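Side-chain contacts in putative enoyl-CoA hydratase (Streptomyces coelicolor A3, PDB 3G64), which probably catalyses the hydration of enoyl-CoA thioesters or a related reaction of the crotonase family, although its own substrate is not established: residues H263-F266 against P271-W274; R110-P115 against Q226-L231; L32-K37 against V80-G85; W16-V21 against T42-A47; L165-R168 against H174-R177. All coordinates share one frame; numbering follows the deposited sequence.

Contact 1 (H263-F266 against P271-W274); sequences HAAF and PPKW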
# COMPACT_ATOMS: atom_id res chain seq x y z
N HIS A 263 -0.07 34.25 -2.59
CA HIS A 263 -0.04 35.18 -1.47
C HIS A 263 -0.55 36.59 -1.85
O HIS A 263 -1.29 37.21 -1.09
CB HIS A 263 1.36 35.27 -0.89
CG HIS A 263 1.43 36.09 0.35
ND1 HIS A 263 1.86 37.40 0.35
CD2 HIS A 263 1.09 35.81 1.63
CE1 HIS A 263 1.79 37.88 1.58
NE2 HIS A 263 1.32 36.94 2.37
N ALA A 264 -0.15 37.07 -3.03
CA ALA A 264 -0.63 38.34 -3.52
C ALA A 264 -2.15 38.32 -3.67
O ALA A 264 -2.83 39.26 -3.26
CB ALA A 264 0.03 38.68 -4.85
N ALA A 265 -2.69 37.23 -4.22
CA ALA A 265 -4.14 37.10 -4.43
C ALA A 265 -4.88 36.96 -3.12
O ALA A 265 -5.97 37.52 -2.93
CB ALA A 265 -4.46 35.93 -5.33
N PHE A 266 -4.28 36.20 -2.20
CA PHE A 266 -4.86 36.04 -0.89
C PHE A 266 -4.99 37.41 -0.22
O PHE A 266 -6.07 37.77 0.27
CB PHE A 266 -4.00 35.14 -0.02
CG PHE A 266 -4.55 34.95 1.36
CD1 PHE A 266 -5.61 34.07 1.59
CD2 PHE A 266 -4.03 35.65 2.44
CE1 PHE A 266 -6.11 33.89 2.86
CE2 PHE A 266 -4.53 35.48 3.72
CZ PHE A 266 -5.58 34.59 3.93
N PRO A 271 -9.14 36.05 -6.95
CA PRO A 271 -8.69 34.76 -7.47
C PRO A 271 -7.25 34.81 -7.95
O PRO A 271 -6.84 35.81 -8.54
CB PRO A 271 -9.61 34.54 -8.68
CG PRO A 271 -10.79 35.43 -8.43
CD PRO A 271 -10.25 36.62 -7.73
N PRO A 272 -6.47 33.74 -7.71
CA PRO A 272 -5.09 33.77 -8.21
C PRO A 272 -5.12 33.53 -9.70
O PRO A 272 -6.01 32.84 -10.16
CB PRO A 272 -4.42 32.59 -7.51
CG PRO A 272 -5.42 32.02 -6.56
CD PRO A 272 -6.78 32.49 -7.00
N LYS A 273 -4.20 34.12 -10.44
CA LYS A 273 -4.05 33.78 -11.84
C LYS A 273 -2.75 32.97 -12.00
O LYS A 273 -1.64 33.52 -11.96
CB LYS A 273 -4.01 35.03 -12.72
CG LYS A 273 -5.38 35.73 -12.83
CD LYS A 273 -5.29 37.05 -13.61
CE LYS A 273 -6.65 37.73 -13.71
NZ LYS A 273 -6.73 38.71 -14.84
N TRP A 274 -2.89 31.65 -12.13
CA TRP A 274 -1.71 30.76 -12.20
C TRP A 274 -1.01 30.86 -13.54
O TRP A 274 -1.65 31.07 -14.57
CB TRP A 274 -2.14 29.32 -11.97
CG TRP A 274 -2.97 29.10 -10.74
CD1 TRP A 274 -4.28 28.70 -10.70
CD2 TRP A 274 -2.56 29.26 -9.37
NE1 TRP A 274 -4.70 28.58 -9.40
CE2 TRP A 274 -3.67 28.91 -8.57
CE3 TRP A 274 -1.37 29.63 -8.75
CZ2 TRP A 274 -3.61 28.94 -7.17
CZ3 TRP A 274 -1.31 29.65 -7.37
CH2 TRP A 274 -2.42 29.30 -6.60
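Ala265 sets its methyl group squarely against the start of Pro272, and the rest of this contact is arranged round that one small knob. The CB of Ala265 points from the helix toward the returning chain and ends 3.7 Å from the CA of Pro272. It meets the proline at the base of its ring: CB of Ala265 and CB of Pro272 are 4.0 Å apart, methyl against methylene. On the other side of the same peptide link, the carbonyl carbon of Pro271 lies 4.0 Å from CB of Ala265, so the methyl sits over the bond joining the two prolines. A residue this small suits the place, because it lets the extended chain pass with CA of Ala265 and CA of Pro272 only 5.1 Å apart. The two prolines suit the other side, since their rings restrict phi and keep the chain extended, and neither has an amide hydrogen in need of a partner. The CB of Pro271 points away from the helix. Pro272 turns a second surface to Trp274, its CB standing 3.7 Å above the indole plane and packing against that face near the rim. The fit is modest, burying 82 Å² in all. On the same helix, His263 and Phe266 pack against Leu88 and Val80 of the second subunit. Beyond Pro272, the backbone N of Lys273 bonds to Glu261, one helical turn before Ala265, and Trp274 packs on Asp258 and Phe262. The chain after helix 257-267 thus turns back along that same helix.

Contact 2 (R110-P115 against Q226-L231); sequences RECPFP and QTKALL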
# COMPACT_ATOMS: atom_id res chain seq x y z
N ARG A 110 3.16 7.02 -16.12
CA ARG A 110 3.53 7.36 -14.75
C ARG A 110 4.50 8.56 -14.66
O ARG A 110 4.56 9.24 -13.62
CB ARG A 110 4.12 6.13 -14.01
CG ARG A 110 3.07 4.94 -13.83
CD ARG A 110 1.77 5.41 -13.09
NE ARG A 110 2.08 6.32 -11.97
CZ ARG A 110 1.35 7.39 -11.63
NH1 ARG A 110 0.25 7.70 -12.31
NH2 ARG A 110 1.73 8.16 -10.61
N GLU A 111 5.27 8.81 -15.72
CA GLU A 111 6.35 9.79 -15.63
C GLU A 111 6.13 11.10 -16.37
O GLU A 111 6.93 12.02 -16.23
CB GLU A 111 7.70 9.17 -16.07
CG GLU A 111 8.29 8.18 -15.07
CD GLU A 111 9.63 7.59 -15.51
OE1 GLU A 111 10.09 7.84 -16.65
OE2 GLU A 111 10.25 6.88 -14.69
N CYS A 112 5.08 11.19 -17.18
CA CYS A 112 4.87 12.39 -17.99
C CYS A 112 4.47 13.57 -17.12
O CYS A 112 3.69 13.41 -16.18
CB CYS A 112 3.82 12.14 -19.08
SG CYS A 112 2.17 11.63 -18.47
N PRO A 113 5.01 14.77 -17.43
CA PRO A 113 4.88 15.96 -16.59
C PRO A 113 3.50 16.63 -16.66
O PRO A 113 3.41 17.85 -16.80
CB PRO A 113 5.96 16.89 -17.14
CG PRO A 113 6.05 16.51 -18.61
CD PRO A 113 5.76 15.02 -18.68
N PHE A 114 2.43 15.85 -16.54
CA PHE A 114 1.06 16.36 -16.51
C PHE A 114 0.19 15.20 -16.10
O PHE A 114 0.54 14.05 -16.36
CB PHE A 114 0.59 16.90 -17.87
CG PHE A 114 0.98 16.05 -19.06
CD1 PHE A 114 0.22 14.94 -19.42
CD2 PHE A 114 2.11 16.37 -19.82
CE1 PHE A 114 0.60 14.14 -20.51
CE2 PHE A 114 2.49 15.60 -20.90
CZ PHE A 114 1.73 14.47 -21.25
N PRO A 115 -0.93 15.51 -15.46
CA PRO A 115 -1.90 14.49 -15.04
C PRO A 115 -2.56 13.82 -16.24
O PRO A 115 -2.89 14.46 -17.26
CB PRO A 115 -2.98 15.29 -14.25
CG PRO A 115 -2.62 16.73 -14.38
CD PRO A 115 -1.34 16.89 -15.14
N GLN A 226 4.88 18.35 -10.39
CA GLN A 226 5.74 17.93 -9.30
C GLN A 226 5.01 17.09 -8.25
O GLN A 226 5.63 16.26 -7.61
CB GLN A 226 6.46 19.12 -8.65
CG GLN A 226 7.58 19.70 -9.53
CD GLN A 226 8.58 18.62 -10.00
OE1 GLN A 226 8.47 18.11 -11.10
NE2 GLN A 226 9.53 18.26 -9.13
N THR A 227 3.72 17.30 -8.06
CA THR A 227 2.97 16.43 -7.16
C THR A 227 3.00 14.99 -7.69
O THR A 227 3.21 14.02 -6.94
CB THR A 227 1.48 16.89 -7.01
OG1 THR A 227 1.44 18.20 -6.41
CG2 THR A 227 0.69 15.91 -6.12
N LYS A 228 2.77 14.85 -9.00
CA LYS A 228 2.76 13.55 -9.63
C LYS A 228 4.17 12.93 -9.59
O LYS A 228 4.34 11.76 -9.26
CB LYS A 228 2.28 13.67 -11.08
CG LYS A 228 2.43 12.40 -11.88
CD LYS A 228 1.71 12.53 -13.22
CE LYS A 228 1.95 11.32 -14.09
NZ LYS A 228 1.05 11.38 -15.30
N ALA A 229 5.18 13.73 -9.93
CA ALA A 229 6.56 13.29 -9.91
C ALA A 229 6.98 12.77 -8.52
O ALA A 229 7.66 11.76 -8.41
CB ALA A 229 7.53 14.43 -10.38
N LEU A 230 6.54 13.44 -7.45
CA LEU A 230 6.95 13.00 -6.11
C LEU A 230 6.20 11.75 -5.63
O LEU A 230 6.77 10.90 -4.97
CB LEU A 230 6.87 14.14 -5.08
CG LEU A 230 8.21 14.91 -4.95
CD1 LEU A 230 8.74 15.39 -6.31
CD2 LEU A 230 8.07 16.08 -4.01
N LEU A 231 4.91 11.66 -5.95
CA LEU A 231 4.16 10.44 -5.67
C LEU A 231 4.84 9.23 -6.32
O LEU A 231 5.10 8.19 -5.70
CB LEU A 231 2.72 10.56 -6.21
CG LEU A 231 1.77 11.33 -5.30
CD1 LEU A 231 0.51 11.80 -6.07
CD2 LEU A 231 1.43 10.50 -4.06
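Lys228 is extended along its whole length, its CG turned opposite the backbone N (chi1 171°), and reaches from helix 221-234 to the chain leaving helix 92-111. Its NZ gives a hydrogen bond to O of Phe114 at 2.9 Å, approaching at a C=O...N angle of 146° and tilted 27° from the carbonyl plane. Farther back, CE of Lys228 lies 3.4 Å from O of Arg110. The ammonium group therefore enters a turn rich in carbonyl oxygens, where the chain leaves the helix after Glu111 and Pro113 forms the centre of an inverse gamma turn, closed by Phe114 N bonding to Cys112 O at 2.8 Å. In the crotonase fold this turn carries the chain from helix 92-111 into strand 116-120 of the main sheet. A lysine suits the place because its long arm spans the gap and its buried ammonium finds several acceptors: NZ also bonds to Val109 O and forms a salt bridge with Asp136. That aspartate pairs with NH1 of Arg110 too, which would offset the 4.8 Å approach of NH1 of Arg110 to NZ of Lys228; the same NH1 bonds to the backbone O of Ala134.

Contact 3 (L32-K37 against V80-G85); sequences LARPDK and VDEIIG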
# COMPACT_ATOMS: atom_id res chain seq x y z
N LEU A 32 -8.59 6.32 -28.26
CA LEU A 32 -8.20 5.07 -28.90
C LEU A 32 -9.01 4.83 -30.18
O LEU A 32 -10.20 5.14 -30.25
CB LEU A 32 -8.38 3.91 -27.95
CG LEU A 32 -7.55 4.07 -26.68
CD1 LEU A 32 -7.87 2.96 -25.72
CD2 LEU A 32 -6.03 4.10 -27.03
N ALA A 33 -8.34 4.28 -31.18
CA ALA A 33 -8.97 3.94 -32.44
C ALA A 33 -9.66 2.55 -32.41
O ALA A 33 -9.29 1.66 -31.61
CB ALA A 33 -7.93 4.01 -33.57
N ARG A 34 -10.66 2.38 -33.27
CA ARG A 34 -11.32 1.08 -33.54
C ARG A 34 -12.45 0.68 -32.62
O ARG A 34 -12.39 -0.37 -32.00
CB ARG A 34 -10.30 -0.06 -33.59
CG ARG A 34 -9.17 0.17 -34.57
CD ARG A 34 -7.96 -0.65 -34.19
NE ARG A 34 -7.66 -1.69 -35.16
CZ ARG A 34 -7.42 -2.97 -34.86
NH1 ARG A 34 -7.43 -3.41 -33.59
NH2 ARG A 34 -7.15 -3.82 -35.85
N PRO A 35 -13.49 1.51 -32.55
CA PRO A 35 -14.63 1.26 -31.67
C PRO A 35 -15.32 -0.04 -32.01
O PRO A 35 -15.87 -0.68 -31.12
CB PRO A 35 -15.59 2.42 -31.96
CG PRO A 35 -14.97 3.24 -33.05
CD PRO A 35 -13.58 2.77 -33.31
N ASP A 36 -15.30 -0.42 -33.29
CA ASP A 36 -15.94 -1.67 -33.72
C ASP A 36 -15.25 -2.91 -33.14
O ASP A 36 -15.80 -4.00 -33.17
CB ASP A 36 -15.98 -1.78 -35.26
CG ASP A 36 -16.76 -0.64 -35.92
OD1 ASP A 36 -17.55 0.06 -35.23
OD2 ASP A 36 -16.59 -0.44 -37.15
N LYS A 37 -14.03 -2.73 -32.65
CA LYS A 37 -13.29 -3.83 -32.03
C LYS A 37 -13.07 -3.53 -30.54
O LYS A 37 -12.16 -4.10 -29.92
CB LYS A 37 -11.90 -3.96 -32.65
CG LYS A 37 -11.88 -4.25 -34.12
CD LYS A 37 -10.49 -4.71 -34.53
CE LYS A 37 -10.57 -5.68 -35.73
NZ LYS A 37 -11.17 -7.01 -35.42
N VAL A 80 -6.52 -9.98 -30.32
CA VAL A 80 -6.20 -11.41 -30.25
C VAL A 80 -5.50 -11.99 -31.49
O VAL A 80 -4.67 -12.89 -31.37
CB VAL A 80 -7.43 -12.26 -29.90
CG1 VAL A 80 -7.10 -13.73 -30.11
CG2 VAL A 80 -7.79 -12.05 -28.46
N ASP A 81 -5.82 -11.47 -32.67
CA ASP A 81 -5.16 -11.94 -33.87
C ASP A 81 -3.93 -11.11 -34.23
O ASP A 81 -2.87 -11.66 -34.58
CB ASP A 81 -6.12 -11.96 -35.05
CG ASP A 81 -6.95 -13.24 -35.10
OD1 ASP A 81 -6.41 -14.35 -34.83
OD2 ASP A 81 -8.15 -13.14 -35.40
N GLU A 82 -4.07 -9.78 -34.12
CA GLU A 82 -3.04 -8.88 -34.58
C GLU A 82 -1.88 -8.75 -33.59
O GLU A 82 -0.78 -8.32 -33.97
CB GLU A 82 -3.63 -7.54 -34.93
CG GLU A 82 -4.30 -7.57 -36.30
CD GLU A 82 -5.04 -6.30 -36.62
OE1 GLU A 82 -4.49 -5.44 -37.35
OE2 GLU A 82 -6.18 -6.15 -36.12
N ILE A 83 -2.13 -9.12 -32.34
CA ILE A 83 -1.04 -9.19 -31.36
C ILE A 83 -0.74 -10.63 -31.03
O ILE A 83 0.29 -11.14 -31.43
CB ILE A 83 -1.29 -8.32 -30.11
CG1 ILE A 83 -1.21 -6.84 -30.51
CG2 ILE A 83 -0.21 -8.57 -29.05
CD1 ILE A 83 -1.25 -5.88 -29.35
N ILE A 84 -1.66 -11.31 -30.36
CA ILE A 84 -1.37 -12.67 -29.89
C ILE A 84 -0.99 -13.62 -31.02
O ILE A 84 0.05 -14.28 -30.96
CB ILE A 84 -2.52 -13.23 -29.03
CG1 ILE A 84 -2.63 -12.42 -27.73
CG2 ILE A 84 -2.31 -14.73 -28.78
CD1 ILE A 84 -3.72 -12.88 -26.76
N GLY A 85 -1.82 -13.70 -32.05
CA GLY A 85 -1.50 -14.54 -33.19
C GLY A 85 -0.15 -14.17 -33.79
O GLY A 85 0.64 -15.04 -34.13
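Arg34 and Glu82 reach toward each other from opposite directions and join in a single salt bridge, NH2 of Arg34 to OE2 of Glu82, with an N-H...O angle of 146°; the modelled distance between these two atoms, 2.5 Å, is very short. The carboxylate oxygen lies at the edge of the guanidinium, close to its plane, and receives the N-H on its syn side. The two flat groups are nonetheless turned 57° apart, so the pairing is one-armed: OE1 of Glu82 stays 3.5 Å from NH2 of Arg34. A bend at chi3 (113°) directs the arginine head to the glutamate, while Glu82 runs extended beyond CG. The other terminal nitrogen of Arg34, NH1, bonds to the backbone O of Ala40, which fixes how the guanidinium is turned. Lys37 adds apolar cover, its CD standing 3.3 Å above the guanidinium of Arg34 toward the rim. Long charged side chains suit this surface site, where distant backbones are bridged by their ends alone. Within the crotonase fold the contact ties the loop between strand 27-32 and helix 43-58 to helix 80-87, which opens with a wider pi-type turn (Gly85 N to Val80 O) and whose Ile83 packs on Phe43 and Tyr46 of helix 43-58.

Contact 4 (W16-V21 against T42-A47); sequences WRHLRV and TFEAYA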
# COMPACT_ATOMS: atom_id res chain seq x y z
N TRP A 16 -0.79 11.75 -36.24
CA TRP A 16 -0.80 10.48 -35.51
C TRP A 16 -1.89 9.61 -36.14
O TRP A 16 -3.06 9.95 -36.08
CB TRP A 16 -1.07 10.73 -34.02
CG TRP A 16 0.03 11.49 -33.38
CD1 TRP A 16 0.05 12.83 -33.10
CD2 TRP A 16 1.30 10.97 -32.95
NE1 TRP A 16 1.25 13.16 -32.52
CE2 TRP A 16 2.03 12.04 -32.42
CE3 TRP A 16 1.88 9.69 -32.97
CZ2 TRP A 16 3.32 11.89 -31.90
CZ3 TRP A 16 3.16 9.54 -32.47
CH2 TRP A 16 3.87 10.63 -31.94
N ARG A 17 -1.48 8.48 -36.72
CA ARG A 17 -2.37 7.69 -37.57
C ARG A 17 -3.09 6.57 -36.82
O ARG A 17 -4.14 6.11 -37.24
CB ARG A 17 -1.59 7.13 -38.76
CG ARG A 17 -0.97 8.21 -39.66
CD ARG A 17 -0.09 7.63 -40.77
NE ARG A 17 1.34 7.68 -40.44
CZ ARG A 17 2.20 8.52 -41.00
NH1 ARG A 17 3.49 8.50 -40.64
NH2 ARG A 17 1.79 9.37 -41.93
N HIS A 18 -2.52 6.14 -35.69
CA HIS A 18 -3.06 4.98 -34.98
C HIS A 18 -3.83 5.27 -33.71
O HIS A 18 -4.23 4.35 -33.00
CB HIS A 18 -1.94 3.98 -34.74
CG HIS A 18 -1.17 3.67 -35.98
ND1 HIS A 18 -1.68 2.87 -36.98
CD2 HIS A 18 0.02 4.13 -36.42
CE1 HIS A 18 -0.81 2.82 -37.97
NE2 HIS A 18 0.23 3.57 -37.65
N LEU A 19 -4.02 6.54 -33.42
CA LEU A 19 -4.95 6.97 -32.39
C LEU A 19 -5.35 8.39 -32.77
O LEU A 19 -4.75 8.99 -33.67
CB LEU A 19 -4.33 6.90 -30.98
CG LEU A 19 -2.85 7.22 -30.82
CD1 LEU A 19 -2.63 8.70 -31.02
CD2 LEU A 19 -2.29 6.81 -29.46
N ARG A 20 -6.37 8.92 -32.11
CA ARG A 20 -6.77 10.29 -32.42
C ARG A 20 -6.27 11.23 -31.33
O ARG A 20 -6.50 10.99 -30.14
CB ARG A 20 -8.29 10.41 -32.58
CG ARG A 20 -8.75 11.82 -32.97
CD ARG A 20 -10.21 12.09 -32.59
NE ARG A 20 -11.07 11.02 -33.07
CZ ARG A 20 -12.16 10.60 -32.45
NH1 ARG A 20 -12.54 11.15 -31.29
NH2 ARG A 20 -12.87 9.60 -32.98
N VAL A 21 -5.57 12.28 -31.75
CA VAL A 21 -4.96 13.22 -30.82
C VAL A 21 -5.47 14.63 -31.13
O VAL A 21 -5.30 15.11 -32.23
CB VAL A 21 -3.44 13.25 -30.93
CG1 VAL A 21 -2.85 14.19 -29.87
CG2 VAL A 21 -2.88 11.87 -30.77
N THR A 42 -3.21 -2.48 -31.28
CA THR A 42 -2.30 -3.12 -32.21
C THR A 42 -0.87 -2.69 -31.88
O THR A 42 -0.66 -1.77 -31.08
CB THR A 42 -2.59 -2.64 -33.60
OG1 THR A 42 -2.41 -1.22 -33.61
CG2 THR A 42 -4.07 -2.96 -34.01
N PHE A 43 0.11 -3.30 -32.54
CA PHE A 43 1.49 -2.91 -32.36
C PHE A 43 1.66 -1.43 -32.62
O PHE A 43 2.39 -0.76 -31.90
CB PHE A 43 2.38 -3.71 -33.32
CG PHE A 43 2.45 -5.18 -33.00
CD1 PHE A 43 2.69 -5.60 -31.71
CD2 PHE A 43 2.23 -6.13 -33.98
CE1 PHE A 43 2.74 -6.95 -31.39
CE2 PHE A 43 2.27 -7.48 -33.68
CZ PHE A 43 2.54 -7.90 -32.37
N GLU A 44 1.01 -0.93 -33.67
CA GLU A 44 1.18 0.47 -34.07
C GLU A 44 0.53 1.44 -33.09
O GLU A 44 0.97 2.57 -32.96
CB GLU A 44 0.60 0.70 -35.48
CG GLU A 44 1.39 0.04 -36.59
CD GLU A 44 1.09 -1.46 -36.73
OE1 GLU A 44 0.11 -1.97 -36.12
OE2 GLU A 44 1.85 -2.13 -37.46
N ALA A 45 -0.54 1.02 -32.42
CA ALA A 45 -1.16 1.88 -31.42
C ALA A 45 -0.25 2.01 -30.19
O ALA A 45 -0.11 3.08 -29.62
CB ALA A 45 -2.52 1.37 -31.03
N TYR A 46 0.35 0.90 -29.77
CA TYR A 46 1.34 0.97 -28.70
C TYR A 46 2.49 1.90 -29.11
O TYR A 46 2.97 2.69 -28.30
CB TYR A 46 1.90 -0.41 -28.40
CG TYR A 46 1.03 -1.27 -27.51
CD1 TYR A 46 0.76 -0.89 -26.19
CD2 TYR A 46 0.52 -2.47 -27.96
CE1 TYR A 46 -0.02 -1.69 -25.35
CE2 TYR A 46 -0.25 -3.27 -27.14
CZ TYR A 46 -0.51 -2.88 -25.84
OH TYR A 46 -1.28 -3.70 -25.06
N ALA A 47 2.92 1.82 -30.37
CA ALA A 47 4.06 2.64 -30.81
C ALA A 47 3.70 4.11 -30.79
O ALA A 47 4.53 4.96 -30.44
CB ALA A 47 4.57 2.20 -32.23
O HOH W 1 -3.31 0.49 -35.75
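The imidazole of His18 lies flat against Glu44: CB of the glutamate sits over the ring centre, 3.4 Å from the centroid of the His18 ring and 4° off the normal, a CH-pi contact. CB of Arg17 lies more loosely toward the rim of the opposite face. The His18–Glu44 contact joins the chain entering strand 19-24, an edge strand of the main crotonase-fold sheet within this chain, to the first turn of helix 43-58. The carboxylate of Glu44 takes no part in this contact with the ring. A bend at chi2 (80°) carries it off, its plane 42° from the ring, so the aliphatic base of the side chain does the touching and the acid is left toward the surface. Ala45 is small enough to bring the backbones close, its CB 4.0 Å from O of His18. Deeper in, Leu19 extends CD2 to within 4.3 Å of O of Ala45 and packs on Leu49 and Val30, an apolar residue suited to the space between helix and sheet. Thr42 is the N-cap of the helix, its OG1 accepting from N of Ala45 at 3.2 Å. A water ties this cap to the histidine, 2.9 Å from OG1 of Thr42 and 3.1 Å from ND1 of His18.

Contact 5 (L165-R168 against H174-R177); sequences LLPR and HATR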
# COMPACT_ATOMS: atom_id res chain seq x y z
N LEU A 165 1.77 -1.89 -9.93
CA LEU A 165 0.79 -0.85 -9.61
C LEU A 165 -0.39 -1.38 -8.79
O LEU A 165 -0.82 -0.73 -7.84
CB LEU A 165 0.25 -0.22 -10.88
CG LEU A 165 1.25 0.64 -11.65
CD1 LEU A 165 0.67 0.97 -13.04
CD2 LEU A 165 1.59 1.93 -10.87
N LEU A 166 -0.92 -2.55 -9.13
CA LEU A 166 -2.21 -2.91 -8.54
C LEU A 166 -2.15 -3.00 -7.02
O LEU A 166 -3.00 -2.44 -6.34
CB LEU A 166 -2.83 -4.16 -9.19
CG LEU A 166 -4.31 -4.43 -8.84
CD1 LEU A 166 -5.29 -3.28 -9.21
CD2 LEU A 166 -4.74 -5.74 -9.50
N PRO A 167 -1.15 -3.71 -6.46
CA PRO A 167 -1.16 -3.75 -4.99
C PRO A 167 -0.96 -2.39 -4.37
O PRO A 167 -1.34 -2.21 -3.20
CB PRO A 167 0.07 -4.60 -4.62
CG PRO A 167 0.65 -5.06 -5.88
CD PRO A 167 -0.14 -4.59 -7.06
N ARG A 168 -0.33 -1.45 -5.09
CA ARG A 168 -0.11 -0.12 -4.52
C ARG A 168 -1.38 0.74 -4.58
O ARG A 168 -1.48 1.77 -3.89
CB ARG A 168 1.06 0.59 -5.22
CG ARG A 168 2.41 -0.01 -4.77
CD ARG A 168 3.52 0.32 -5.72
NE ARG A 168 4.82 -0.12 -5.19
CZ ARG A 168 5.33 -1.35 -5.35
NH1 ARG A 168 4.64 -2.29 -5.99
NH2 ARG A 168 6.55 -1.63 -4.85
N HIS A 174 -6.37 -7.89 -2.44
CA HIS A 174 -7.23 -7.68 -3.62
C HIS A 174 -6.42 -7.82 -4.91
O HIS A 174 -6.91 -8.37 -5.90
CB HIS A 174 -7.87 -6.28 -3.60
CG HIS A 174 -8.88 -6.07 -2.50
ND1 HIS A 174 -9.87 -6.98 -2.21
CD2 HIS A 174 -9.09 -5.01 -1.68
CE1 HIS A 174 -10.63 -6.51 -1.23
NE2 HIS A 174 -10.19 -5.32 -0.90
N ALA A 175 -5.17 -7.34 -4.92
CA ALA A 175 -4.40 -7.42 -6.17
C ALA A 175 -4.22 -8.87 -6.57
O ALA A 175 -4.33 -9.23 -7.74
CB ALA A 175 -3.01 -6.77 -6.03
N THR A 176 -3.89 -9.71 -5.60
CA THR A 176 -3.66 -11.11 -5.91
C THR A 176 -4.92 -11.75 -6.51
O THR A 176 -4.85 -12.50 -7.46
CB THR A 176 -3.26 -11.87 -4.64
OG1 THR A 176 -2.01 -11.34 -4.18
CG2 THR A 176 -3.10 -13.38 -4.92
N ARG A 177 -6.07 -11.45 -5.93
CA ARG A 177 -7.32 -12.04 -6.41
C ARG A 177 -7.59 -11.56 -7.83
O ARG A 177 -7.91 -12.34 -8.72
CB ARG A 177 -8.47 -11.62 -5.46
CG ARG A 177 -9.87 -12.04 -5.84
CD ARG A 177 -10.83 -11.71 -4.67
NE ARG A 177 -10.84 -10.29 -4.27
CZ ARG A 177 -11.58 -9.37 -4.88
NH1 ARG A 177 -12.35 -9.72 -5.90
NH2 ARG A 177 -11.58 -8.10 -4.47
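Ala175 drives its methyl group into the corner between Leu166 and Pro167, and this is where the two segments come closest. CB of Ala175 lies 3.6 Å from N of Pro167 and 3.7 Å from CD of Pro167, so the methyl rests on the backbone end of the pyrrolidine ring. Leu166 closes the other side. Its CG, anti to the backbone N (chi1 -168°), approaches CB of Ala175 at 3.9 Å, while the CD2 branch of Leu166 reaches past the methyl to CA of Ala175 at 3.7 Å. Each residue suits its task: alanine lets the CA atoms of Pro167 and Ala175 come within 5.0 Å, leucine supplies a branched apolar surface, and proline, having no amide hydrogen, leaves the helix kinked at residue 167 while offering a compact hydrocarbon flank. The contact thins quickly on either side of Ala175. His174 and Thr176 direct their side chains elsewhere, and Arg168, whose CB points away, takes no part. Even this looser margin is not simply open to water, since Thr176 packs on Leu231 of the third subunit and His174 on Gly194 of that subunit. From the tight part, Pro167 also reaches Leu231 of the third subunit, and Leu166 continues inward to Leu133 of helix 127-134. Two consecutive helices, 162-170 and 172-181, are thus folded on each other through one alanine, at a subunit interface of the crotonase-fold trimer.

Overall arrangement
Along the chain contacts 3 and 4 come first, with alternating segments; contact 2 follows, with contact 5 nested in the loop it closes, and contact 1 comes last. Contacts 3 and 4 are neighbours, their centres about 11 Å apart, and touch round the start of helix 43-58, as where CB of Ala33 nears O of His18. Contact 2 lies nearest the centre of the chain, linking helices 92-111 and 221-234, and meets contact 5 through Arg110 and Leu165. Contact 1 lies far out, its centre about 48 Å from that of contact 3, on the opposite side of the chain's centre. Contacts 1, 2, 3 and 5 lie near subunit interfaces, whereas contact 4 is internal to the chain.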